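Local coordinates for periplasmic binding protein (Mycobacterium smegmatis, PDB 4MDY) that probably binds an iron-containing solute outside the cytoplasmic membrane and passes it to an ABC transporter, at residues 85-90 / 113-118; 97-102 / 120-125; 178-183 / 222-227; 229-234 / 261-266. All blocks are in the same frame, centred on the assembly; numbering follows the deposited sequence.

Interaction 1 (85-90 / 113-118); sequences NGIPVE and AKLSEI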
loop_
_atom_site.group_PDB
_atom_site.type_symbol
_atom_site.label_atom_id
_atom_site.label_comp_id
_atom_site.label_asym_id
_atom_site.label_seq_id
_atom_site.Cartn_x
_atom_site.Cartn_y
_atom_site.Cartn_z
ATOM N N ASN A 85 -6.238 -19.435 0.622
ATOM C CA ASN A 85 -7.261 -20.116 1.416
ATOM C C ASN A 85 -7.381 -19.505 2.798
ATOM O O ASN A 85 -7.477 -20.220 3.793
ATOM C CB ASN A 85 -6.936 -21.607 1.531
ATOM C CG ASN A 85 -6.871 -22.292 0.186
ATOM O OD1 ASN A 85 -5.980 -23.101 -0.067
ATOM N ND2 ASN A 85 -7.815 -21.967 -0.691
ATOM N N GLY A 86 -7.384 -18.179 2.851
ATOM C CA GLY A 86 -7.422 -17.462 4.123
ATOM C C GLY A 86 -6.086 -17.510 4.842
ATOM O O GLY A 86 -5.089 -18.009 4.305
ATOM N N ILE A 87 -6.064 -17.000 6.068
ATOM C CA ILE A 87 -4.828 -16.938 6.835
ATOM C C ILE A 87 -4.427 -18.372 7.177
ATOM O O ILE A 87 -5.231 -19.109 7.752
ATOM C CB ILE A 87 -4.999 -16.096 8.113
ATOM C CG1 ILE A 87 -5.310 -14.641 7.737
ATOM C CG2 ILE A 87 -3.744 -16.162 8.972
ATOM C CD1 ILE A 87 -5.977 -13.853 8.841
ATOM N N PRO A 88 -3.203 -18.781 6.790
ATOM C CA PRO A 88 -2.774 -20.163 7.020
ATOM C C PRO A 88 -2.342 -20.381 8.469
ATOM O O PRO A 88 -1.160 -20.278 8.796
ATOM C CB PRO A 88 -1.603 -20.329 6.043
ATOM C CG PRO A 88 -1.026 -18.961 5.920
ATOM C CD PRO A 88 -2.173 -17.998 6.081
ATOM N N VAL A 89 -3.309 -20.696 9.324
ATOM C CA VAL A 89 -3.071 -20.778 10.764
ATOM C C VAL A 89 -2.087 -21.897 11.111
ATOM O O VAL A 89 -1.176 -21.686 11.919
ATOM C CB VAL A 89 -4.394 -20.943 11.547
ATOM C CG1 VAL A 89 -4.130 -21.224 13.024
ATOM C CG2 VAL A 89 -5.248 -19.690 11.391
ATOM N N GLU A 90 -2.259 -23.066 10.488
ATOM C CA GLU A 90 -1.403 -24.222 10.772
ATOM C C GLU A 90 0.042 -23.964 10.354
ATOM O O GLU A 90 0.968 -24.340 11.075
ATOM C CB GLU A 90 -1.924 -25.495 10.081
ATOM C CG GLU A 90 -3.310 -25.958 10.524
ATOM C CD GLU A 90 -3.358 -26.546 11.931
ATOM O OE1 GLU A 90 -2.309 -26.615 12.617
ATOM O OE2 GLU A 90 -4.465 -26.947 12.354
ATOM N N ALA A 113 -8.591 -15.095 17.524
ATOM C CA ALA A 113 -8.513 -15.999 18.680
ATOM C C ALA A 113 -7.574 -17.181 18.403
ATOM O O ALA A 113 -6.747 -17.548 19.243
ATOM C CB ALA A 113 -9.904 -16.487 19.076
ATOM N N LYS A 114 -7.680 -17.745 17.204
ATOM C CA LYS A 114 -6.815 -18.852 16.785
ATOM C C LYS A 114 -5.328 -18.482 16.716
ATOM O O LYS A 114 -4.464 -19.260 17.142
ATOM C CB LYS A 114 -7.272 -19.378 15.427
ATOM C CG LYS A 114 -8.627 -20.059 15.460
ATOM C CD LYS A 114 -9.084 -20.416 14.060
ATOM C CE LYS A 114 -10.359 -21.237 14.097
ATOM N NZ LYS A 114 -11.042 -21.251 12.774
ATOM N N LEU A 115 -5.033 -17.303 16.172
ATOM C CA LEU A 115 -3.651 -16.828 16.091
ATOM C C LEU A 115 -3.107 -16.461 17.474
ATOM O O LEU A 115 -1.927 -16.680 17.756
ATOM C CB LEU A 115 -3.543 -15.626 15.139
ATOM C CG LEU A 115 -3.838 -15.884 13.656
ATOM C CD1 LEU A 115 -3.795 -14.564 12.890
ATOM C CD2 LEU A 115 -2.873 -16.885 13.038
ATOM N N SER A 116 -3.968 -15.921 18.338
ATOM C CA SER A 116 -3.544 -15.512 19.678
ATOM C C SER A 116 -3.116 -16.695 20.524
ATOM O O SER A 116 -2.293 -16.546 21.420
ATOM C CB SER A 116 -4.647 -14.737 20.389
ATOM O OG SER A 116 -4.860 -13.519 19.709
ATOM N N GLU A 117 -3.679 -17.866 20.232
ATOM C CA GLU A 117 -3.245 -19.106 20.872
ATOM C C GLU A 117 -1.792 -19.434 20.526
ATOM O O GLU A 117 -1.099 -20.080 21.302
ATOM C CB GLU A 117 -4.155 -20.256 20.451
ATOM C CG GLU A 117 -4.034 -21.478 21.329
ATOM C CD GLU A 117 -5.037 -22.545 20.956
ATOM O OE1 GLU A 117 -5.096 -22.927 19.765
ATOM O OE2 GLU A 117 -5.769 -22.997 21.855
ATOM N N ILE A 118 -1.334 -18.968 19.366
ATOM C CA ILE A 118 0.029 -19.226 18.916
ATOM C C ILE A 118 0.990 -18.200 19.504
ATOM O O ILE A 118 2.028 -18.557 20.070
ATOM C CB ILE A 118 0.121 -19.214 17.375
ATOM C CG1 ILE A 118 -0.870 -20.223 16.784
ATOM C CG2 ILE A 118 1.542 -19.530 16.915
ATOM C CD1 ILE A 118 -1.110 -20.061 15.297
#

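Interaction 2 (97-102 / 120-125); sequences PDLIVA and PTVAQT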
loop_
_atom_site.group_PDB
_atom_site.type_symbol
_atom_site.label_atom_id
_atom_site.label_comp_id
_atom_site.label_asym_id
_atom_site.label_seq_id
_atom_site.Cartn_x
_atom_site.Cartn_y
_atom_site.Cartn_z
ATOM N N PRO A 97 6.252 -18.475 15.905
ATOM C CA PRO A 97 6.568 -17.057 16.051
ATOM C C PRO A 97 6.388 -16.619 17.493
ATOM O O PRO A 97 5.779 -17.343 18.277
ATOM C CB PRO A 97 5.534 -16.388 15.158
ATOM C CG PRO A 97 4.353 -17.301 15.203
ATOM C CD PRO A 97 4.891 -18.692 15.389
ATOM N N ASP A 98 6.941 -15.464 17.847
ATOM C CA ASP A 98 6.585 -14.813 19.110
ATOM C C ASP A 98 5.781 -13.521 18.886
ATOM O O ASP A 98 5.360 -12.881 19.841
ATOM C CB ASP A 98 7.812 -14.593 20.007
ATOM C CG ASP A 98 8.847 -13.650 19.407
ATOM O OD1 ASP A 98 8.674 -13.169 18.262
ATOM O OD2 ASP A 98 9.865 -13.394 20.098
ATOM N N LEU A 99 5.569 -13.151 17.621
ATOM C CA LEU A 99 4.634 -12.077 17.271
ATOM C C LEU A 99 4.053 -12.331 15.891
ATOM O O LEU A 99 4.782 -12.658 14.946
ATOM C CB LEU A 99 5.316 -10.707 17.284
ATOM C CG LEU A 99 4.381 -9.504 17.047
ATOM C CD1 LEU A 99 3.440 -9.278 18.223
ATOM C CD2 LEU A 99 5.175 -8.232 16.799
ATOM N N ILE A 100 2.741 -12.180 15.781
ATOM C CA ILE A 100 2.056 -12.307 14.511
ATOM C C ILE A 100 1.440 -10.960 14.173
ATOM O O ILE A 100 0.589 -10.460 14.910
ATOM C CB ILE A 100 0.966 -13.395 14.558
ATOM C CG1 ILE A 100 1.590 -14.758 14.893
ATOM C CG2 ILE A 100 0.240 -13.488 13.222
ATOM C CD1 ILE A 100 0.581 -15.802 15.324
ATOM N N VAL A 101 1.872 -10.376 13.063
ATOM C CA VAL A 101 1.330 -9.117 12.603
ATOM C C VAL A 101 0.315 -9.381 11.501
ATOM O O VAL A 101 0.661 -9.903 10.426
ATOM C CB VAL A 101 2.441 -8.178 12.111
ATOM C CG1 VAL A 101 1.852 -6.850 11.681
ATOM C CG2 VAL A 101 3.474 -7.960 13.205
ATOM N N ALA A 102 -0.942 -9.024 11.781
ATOM C CA ALA A 102 -2.040 -9.275 10.861
ATOM C C ALA A 102 -3.019 -8.105 10.822
ATOM O O ALA A 102 -4.200 -8.242 11.146
ATOM C CB ALA A 102 -2.752 -10.573 11.222
ATOM N N PRO A 120 1.209 -13.565 20.654
ATOM C CA PRO A 120 0.611 -12.237 20.597
ATOM C C PRO A 120 0.397 -11.798 19.151
ATOM O O PRO A 120 1.307 -11.902 18.322
ATOM C CB PRO A 120 1.650 -11.365 21.293
ATOM C CG PRO A 120 2.281 -12.278 22.289
ATOM C CD PRO A 120 2.323 -13.628 21.617
ATOM N N THR A 121 -0.812 -11.335 18.858
ATOM C CA THR A 121 -1.234 -11.066 17.496
ATOM C C THR A 121 -1.719 -9.622 17.408
ATOM O O THR A 121 -2.528 -9.178 18.231
ATOM C CB THR A 121 -2.332 -12.059 17.075
ATOM O OG1 THR A 121 -1.778 -13.381 17.025
ATOM C CG2 THR A 121 -2.918 -11.711 15.719
ATOM N N VAL A 122 -1.201 -8.898 16.419
ATOM C CA VAL A 122 -1.554 -7.495 16.199
ATOM C C VAL A 122 -2.570 -7.426 15.067
ATOM O O VAL A 122 -2.260 -7.783 13.923
ATOM C CB VAL A 122 -0.324 -6.635 15.824
ATOM C CG1 VAL A 122 -0.710 -5.157 15.751
ATOM C CG2 VAL A 122 0.811 -6.839 16.814
ATOM N N ALA A 123 -3.775 -6.962 15.396
ATOM C CA ALA A 123 -4.874 -6.834 14.445
ATOM C C ALA A 123 -5.036 -5.407 13.940
ATOM O O ALA A 123 -4.435 -4.459 14.467
ATOM C CB ALA A 123 -6.178 -7.291 15.089
ATOM N N GLN A 124 -5.877 -5.267 12.923
ATOM C CA GLN A 124 -6.316 -3.963 12.450
ATOM C C GLN A 124 -6.874 -3.151 13.624
ATOM O O GLN A 124 -7.370 -3.712 14.610
ATOM C CB GLN A 124 -7.359 -4.097 11.336
ATOM C CG GLN A 124 -8.690 -4.723 11.752
ATOM C CD GLN A 124 -8.741 -6.232 11.576
ATOM O OE1 GLN A 124 -7.721 -6.924 11.654
ATOM N NE2 GLN A 124 -9.936 -6.749 11.336
ATOM N N THR A 125 -6.775 -1.838 13.531
ATOM C CA THR A 125 -7.132 -0.983 14.667
ATOM C C THR A 125 -8.629 -0.740 14.764
ATOM O O THR A 125 -9.166 -0.588 15.864
ATOM C CB THR A 125 -6.409 0.375 14.592
ATOM O OG1 THR A 125 -6.570 0.926 13.287
ATOM C CG2 THR A 125 -4.937 0.211 14.856
#

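Interaction 3 (178-183 / 222-227); sequences LLLGGT and SVLDGA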
loop_
_atom_site.group_PDB
_atom_site.type_symbol
_atom_site.label_atom_id
_atom_site.label_comp_id
_atom_site.label_asym_id
_atom_site.label_seq_id
_atom_site.Cartn_x
_atom_site.Cartn_y
_atom_site.Cartn_z
ATOM N N LEU A 178 -6.939 11.677 -11.359
ATOM C CA LEU A 178 -7.594 10.409 -11.066
ATOM C C LEU A 178 -6.534 9.319 -11.014
ATOM O O LEU A 178 -5.575 9.327 -11.795
ATOM C CB LEU A 178 -8.641 10.060 -12.129
ATOM C CG LEU A 178 -9.941 10.874 -12.157
ATOM C CD1 LEU A 178 -10.717 10.577 -13.431
ATOM C CD2 LEU A 178 -10.802 10.581 -10.938
ATOM N N LEU A 179 -6.721 8.393 -10.078
ATOM C CA LEU A 179 -5.849 7.255 -9.900
ATOM C C LEU A 179 -6.613 5.996 -10.291
ATOM O O LEU A 179 -7.554 5.584 -9.601
ATOM C CB LEU A 179 -5.385 7.169 -8.448
ATOM C CG LEU A 179 -4.450 6.008 -8.123
ATOM C CD1 LEU A 179 -3.155 6.146 -8.914
ATOM C CD2 LEU A 179 -4.171 5.947 -6.629
ATOM N N LEU A 180 -6.180 5.383 -11.388
ATOM C CA LEU A 180 -6.942 4.344 -12.064
ATOM C C LEU A 180 -6.196 3.023 -12.073
ATOM O O LEU A 180 -4.972 2.996 -12.046
ATOM C CB LEU A 180 -7.236 4.773 -13.508
ATOM C CG LEU A 180 -7.919 6.144 -13.677
ATOM C CD1 LEU A 180 -8.133 6.462 -15.145
ATOM C CD2 LEU A 180 -9.242 6.190 -12.925
ATOM N N GLY A 181 -6.950 1.931 -12.122
ATOM C CA GLY A 181 -6.373 0.599 -12.206
ATOM C C GLY A 181 -5.755 0.370 -13.574
ATOM O O GLY A 181 -6.159 0.987 -14.560
ATOM N N GLY A 182 -4.767 -0.516 -13.624
ATOM C CA GLY A 182 -4.016 -0.777 -14.855
ATOM C C GLY A 182 -4.739 -1.668 -15.851
ATOM O O GLY A 182 -4.295 -1.803 -16.991
ATOM N N THR A 183 -5.830 -2.294 -15.413
ATOM C CA THR A 183 -6.676 -3.120 -16.275
ATOM C C THR A 183 -8.146 -2.696 -16.174
ATOM O O THR A 183 -8.592 -2.166 -15.147
ATOM C CB THR A 183 -6.543 -4.615 -15.918
ATOM O OG1 THR A 183 -6.948 -4.832 -14.561
ATOM C CG2 THR A 183 -5.100 -5.089 -16.084
ATOM N N SER A 222 -17.542 10.670 -19.747
ATOM C CA SER A 222 -18.194 11.615 -18.845
ATOM C C SER A 222 -17.345 11.902 -17.588
ATOM O O SER A 222 -17.234 13.043 -17.159
ATOM C CB SER A 222 -19.577 11.061 -18.462
ATOM O OG SER A 222 -20.151 11.763 -17.384
ATOM N N VAL A 223 -16.735 10.867 -17.018
ATOM C CA VAL A 223 -15.962 11.021 -15.786
ATOM C C VAL A 223 -14.500 11.393 -16.018
ATOM O O VAL A 223 -13.978 12.317 -15.368
ATOM C CB VAL A 223 -16.024 9.743 -14.936
ATOM C CG1 VAL A 223 -15.220 9.917 -13.651
ATOM C CG2 VAL A 223 -17.470 9.400 -14.619
ATOM N N LEU A 224 -13.844 10.671 -16.925
ATOM C CA LEU A 224 -12.402 10.813 -17.139
ATOM C C LEU A 224 -12.019 12.109 -17.850
ATOM O O LEU A 224 -10.936 12.641 -17.616
ATOM C CB LEU A 224 -11.811 9.598 -17.882
ATOM C CG LEU A 224 -11.400 8.410 -17.003
ATOM C CD1 LEU A 224 -12.555 7.901 -16.171
ATOM C CD2 LEU A 224 -10.805 7.277 -17.834
ATOM N N ASP A 225 -12.898 12.635 -18.700
ATOM C CA ASP A 225 -12.593 13.898 -19.376
ATOM C C ASP A 225 -12.675 15.088 -18.417
ATOM O O ASP A 225 -12.337 16.203 -18.795
ATOM C CB ASP A 225 -13.478 14.108 -20.611
ATOM C CG ASP A 225 -13.091 13.197 -21.780
ATOM O OD1 ASP A 225 -11.922 12.753 -21.853
ATOM O OD2 ASP A 225 -13.963 12.938 -22.638
ATOM N N GLY A 226 -13.110 14.846 -17.180
ATOM C CA GLY A 226 -13.082 15.874 -16.134
ATOM C C GLY A 226 -11.723 16.090 -15.475
ATOM O O GLY A 226 -11.565 17.025 -14.686
ATOM N N ALA A 227 -10.745 15.236 -15.790
ATOM C CA ALA A 227 -9.427 15.276 -15.145
ATOM C C ALA A 227 -8.359 15.886 -16.047
ATOM O O ALA A 227 -8.443 15.803 -17.279
ATOM C CB ALA A 227 -9.006 13.878 -14.713
#

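Interaction 4 (229-234 / 261-266); sequences VLIWTT and IFTTKE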
loop_
_atom_site.group_PDB
_atom_site.type_symbol
_atom_site.label_atom_id
_atom_site.label_comp_id
_atom_site.label_asym_id
_atom_site.label_seq_id
_atom_site.Cartn_x
_atom_site.Cartn_y
_atom_site.Cartn_z
ATOM N N VAL A 229 -5.063 14.996 -15.454
ATOM C CA VAL A 229 -4.099 13.912 -15.561
ATOM C C VAL A 229 -4.737 12.616 -15.060
ATOM O O VAL A 229 -5.442 12.615 -14.049
ATOM C CB VAL A 229 -2.792 14.228 -14.778
ATOM C CG1 VAL A 229 -3.069 14.499 -13.303
ATOM C CG2 VAL A 229 -1.771 13.106 -14.920
ATOM N N LEU A 230 -4.513 11.528 -15.795
ATOM C CA LEU A 230 -4.949 10.196 -15.382
ATOM C C LEU A 230 -3.715 9.366 -15.088
ATOM O O LEU A 230 -2.803 9.282 -15.909
ATOM C CB LEU A 230 -5.766 9.501 -16.478
ATOM C CG LEU A 230 -6.956 10.260 -17.051
ATOM C CD1 LEU A 230 -7.629 9.403 -18.112
ATOM C CD2 LEU A 230 -7.946 10.649 -15.966
ATOM N N ILE A 231 -3.700 8.751 -13.912
ATOM C CA ILE A 231 -2.606 7.896 -13.489
ATOM C C ILE A 231 -3.128 6.475 -13.520
ATOM O O ILE A 231 -3.920 6.085 -12.678
ATOM C CB ILE A 231 -2.120 8.278 -12.071
ATOM C CG1 ILE A 231 -1.776 9.772 -12.012
ATOM C CG2 ILE A 231 -0.921 7.435 -11.669
ATOM C CD1 ILE A 231 -1.637 10.322 -10.610
ATOM N N TRP A 232 -2.712 5.718 -14.528
ATOM C CA TRP A 232 -3.120 4.324 -14.654
ATOM C C TRP A 232 -2.032 3.454 -14.043
ATOM O O TRP A 232 -0.867 3.536 -14.446
ATOM C CB TRP A 232 -3.288 3.943 -16.116
ATOM C CG TRP A 232 -4.223 4.800 -16.904
ATOM C CD1 TRP A 232 -3.946 6.012 -17.481
ATOM C CD2 TRP A 232 -5.581 4.500 -17.236
ATOM N NE1 TRP A 232 -5.051 6.483 -18.148
ATOM C CE2 TRP A 232 -6.071 5.577 -18.011
ATOM C CE3 TRP A 232 -6.438 3.429 -16.949
ATOM C CZ2 TRP A 232 -7.371 5.605 -18.514
ATOM C CZ3 TRP A 232 -7.729 3.453 -17.456
ATOM C CH2 TRP A 232 -8.184 4.538 -18.232
ATOM N N THR A 233 -2.400 2.607 -13.087
ATOM C CA THR A 233 -1.410 1.806 -12.375
ATOM C C THR A 233 -1.122 0.511 -13.135
ATOM O O THR A 233 -1.329 -0.600 -12.636
ATOM C CB THR A 233 -1.823 1.545 -10.916
ATOM O OG1 THR A 233 -3.093 0.884 -10.874
ATOM C CG2 THR A 233 -1.896 2.881 -10.155
ATOM N N THR A 234 -0.648 0.688 -14.364
ATOM C CA THR A 234 -0.202 -0.413 -15.205
ATOM C C THR A 234 1.030 -1.081 -14.602
ATOM O O THR A 234 1.821 -0.427 -13.920
ATOM C CB THR A 234 0.141 0.080 -16.628
ATOM O OG1 THR A 234 0.971 1.248 -16.557
ATOM C CG2 THR A 234 -1.119 0.411 -17.396
ATOM N N ILE A 261 -0.601 8.967 -17.558
ATOM C CA ILE A 261 0.589 8.382 -16.989
ATOM C C ILE A 261 0.347 6.881 -16.850
ATOM O O ILE A 261 -0.589 6.453 -16.173
ATOM C CB ILE A 261 0.922 8.990 -15.614
ATOM C CG1 ILE A 261 1.231 10.485 -15.761
ATOM C CG2 ILE A 261 2.110 8.272 -14.993
ATOM C CD1 ILE A 261 1.299 11.251 -14.463
ATOM N N PHE A 262 1.186 6.088 -17.505
ATOM C CA PHE A 262 1.152 4.644 -17.355
ATOM C C PHE A 262 2.364 4.262 -16.511
ATOM O O PHE A 262 3.507 4.360 -16.958
ATOM C CB PHE A 262 1.163 3.938 -18.717
ATOM C CG PHE A 262 0.008 4.326 -19.610
ATOM C CD1 PHE A 262 -1.276 3.858 -19.355
ATOM C CD2 PHE A 262 0.202 5.170 -20.695
ATOM C CE1 PHE A 262 -2.343 4.211 -20.173
ATOM C CE2 PHE A 262 -0.859 5.528 -21.508
ATOM C CZ PHE A 262 -2.131 5.046 -21.251
ATOM N N THR A 263 2.104 3.855 -15.271
ATOM C CA THR A 263 3.169 3.584 -14.323
ATOM C C THR A 263 4.004 2.390 -14.764
ATOM O O THR A 263 3.520 1.489 -15.455
ATOM C CB THR A 263 2.623 3.283 -12.916
ATOM O OG1 THR A 263 1.778 2.123 -12.969
ATOM C CG2 THR A 263 1.846 4.481 -12.366
ATOM N N THR A 264 5.261 2.398 -14.346
ATOM C CA THR A 264 6.072 1.193 -14.364
ATOM C C THR A 264 5.525 0.223 -13.323
ATOM O O THR A 264 4.775 0.613 -12.417
ATOM C CB THR A 264 7.539 1.484 -14.013
ATOM O OG1 THR A 264 7.618 2.065 -12.704
ATOM C CG2 THR A 264 8.175 2.419 -15.039
ATOM N N LYS A 265 5.905 -1.040 -13.435
ATOM C CA LYS A 265 5.527 -2.022 -12.424
ATOM C C LYS A 265 5.932 -1.578 -11.011
ATOM O O LYS A 265 5.155 -1.731 -10.061
ATOM C CB LYS A 265 6.159 -3.377 -12.717
ATOM C CG LYS A 265 5.679 -4.472 -11.781
ATOM C CD LYS A 265 6.564 -5.693 -11.863
ATOM C CE LYS A 265 5.928 -6.886 -11.189
ATOM N NZ LYS A 265 6.868 -8.032 -11.243
ATOM N N GLU A 266 7.141 -1.036 -10.870
ATOM C CA GLU A 266 7.635 -0.677 -9.541
ATOM C C GLU A 266 6.828 0.476 -8.959
ATOM O O GLU A 266 6.504 0.471 -7.777
ATOM C CB GLU A 266 9.130 -0.331 -9.541
ATOM C CG GLU A 266 9.758 -0.582 -8.172
ATOM C CD GLU A 266 11.052 0.161 -7.923
ATOM O OE1 GLU A 266 11.545 0.861 -8.837
ATOM O OE2 GLU A 266 11.575 0.037 -6.793
#

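Interaction 1 (85-90 / 113-118)
P88 is at once the centre of an inverse gamma turn and the N-cap residue of helix 89-94, and it points away while its two neighbours, I87 and V89, both point toward segment 113-118. V89, in the first turn of the helix, divides its methyls, with no hydrogen bond across the contact. Its CG1 is anti to the backbone N (chi1 172°) and meets CD1 of I118 at 4.0 Å, brushing the aliphatic base of K114 more lightly. CG2, beside the backbone N, goes to the leucine, with V89 CG2 4.0 Å from L115 CD2. The same I118 CD1 also lies 3.7 Å from V89 O. Both L115 and I118 cross V89 obliquely. I87 adds a looser touch, its CG2 4.2 Å from L115 CD2, so one leucine methyl is shared by two branched side chains. At the margin K114 NZ turns off to a salt bridge with D110. This is a surface contact joining the start of helix 89-94 to L115 of helix 109-116 and to I118 after it, with L115 and I118 resting on I100 of strand 99-102.

Interaction 2 (97-102 / 120-125)
Strands 99-102 and 121-123 run parallel, 4.7 Å apart at closest and 15° from exact alignment, with I100 opposite T121 and V101 opposite V122. Three backbone hydrogen bonds join them. I100 uses both of its polar backbone atoms: its N donates to P120 O at 2.9 Å and its O accepts V122 N at 2.8 Å. The third runs from A102 N to V122 O, also 2.8 Å and somewhat more bent. In all three the donor lies nearly along the C=O axis. T121 CA adds a CA-H...O contact to I100 O at 3.2 Å.

I100 and T121 lie side by side on the sheet face that meets helix 109-116. T121 OG1, anti to the carbonyl carbon, sits 3.7 Å from I100 CB and close to I100 CD1. On the face carrying V101 and V122, L99 does the reaching: with CG anti to the backbone N, its CD1 comes within 3.9 Å of V122 CG2, crossing it obliquely, and stands 3.4 Å from P120 O. This side packs against helix 134-144, where I140 and A144 receive V122. The strands and helix 109-116 make a beta-alpha-beta unit, and strand 99-102 also bonds to strand 33-35.

Chemically, three buried cross-strand bonds in a largely apolar setting fix the register, while T121 OG1, the hydroxyl beside I100, is satisfied by A119 O, two residues earlier.

Interaction 3 (178-183 / 222-227)
This is apolar packing of a strand against a helix and its following turn, in the half of the chain built on the four-stranded parallel sheet: strand 176-181 presents two leucines from one face to helix 220-224 and the residues up to A227. L178 does most of the work. Its CG is anti to the carbonyl carbon (chi1 -72°), which leads CD1 out to the L224-A227 backbone. There L178 CD1 lies 3.9 Å from A227 CB and 4.1 Å from L224 CA, so a single methyl bears on the main chain at L224 and on the alanine beyond it. V223 is touched more lightly, through its carbonyl.

L180, two residues on and therefore on the same face, meets L224 tip to tip, with L180 CD1 3.9 Å from L224 CD2. The torsions of L224 (chi1 -86°, chi2 57°) bring the end of its side chain nearer the strand than its base suggests.

A type I beta turn from L224 to A227, with A227 N bonded to L224 O at 3.2 Å, carries the chain on toward strand 229-233. Helix 220-224 lies on the right-handed crossover from strand 207-208 to strand 229-233, which passes over strand 176-181 between them. The turn sets A227 CB facing L178, while D225 points away and its OD1 accepts a hydrogen bond from A253 N. L209 and V211 also pack on L178, and I215 of strand 214-215 touches both V223 and L224.

Interaction 4 (229-234 / 261-266)
W232 lies alongside F262, the two pointing the same way, and F262 CE1 sits over one face of the indole, 3.6 Å from W232 CD1. The five-membered ring and the phenyl are near parallel, with planes at 25°, but are slid apart so that they barely overlap. The bond from NE1 to N260 OD1 would fix the indole's rotation; I261 O merely lies at its edge, in plane.

Beneath the rings the parallel strands pair I231 with I261 and W232 with F262. I261 N donates to L230 O at 2.8 Å, I261 O accepts W232 N, and T263 N closes the series on W232 O at 3.1 Å. Past the paired residues two threonines bond reciprocally: T263 OG1 donates to T234 O at 2.7 Å and T234 OG1 to T263 O at 2.8 Å, each on a carbonyl lone pair in its plane. Both hydroxyls lie between the backbone N and the carbonyl carbon. On the other face V229 CG2 meets I261 CD1 at 3.6 Å.

Strand 260-262 is the outermost of the four-stranded sheet. Helix 237-244 covers the aromatic face through R240 and L243, helix 279-294 packs on V229 and I261, and strand 176-181 flanks 229-233 on its far side; T264 then N-caps helix 265-273.

In the fold
From the N terminus, interactions 1 and 2 come first and cross, their segments alternating along the chain. Interaction 1 closes a loop over strand 99-102 and interaction 2 one over helix 109-116; they touch, L115 and I118 lying against I100, T121 and P97. Interactions 3 and 4 follow in series: 3 closes the excursion through strand 207-208 and helix 220-224, and 4 the one through helices 237-244, 247-250 and 253-256. They share one sheet, where L180 N and I231 O probably hydrogen-bond. The two pairs, on opposite sides of the chain's centre with nearest atoms about 21 Å apart, lie on separate parallel sheets or the helices beside them, consistent with a two-lobed binding protein.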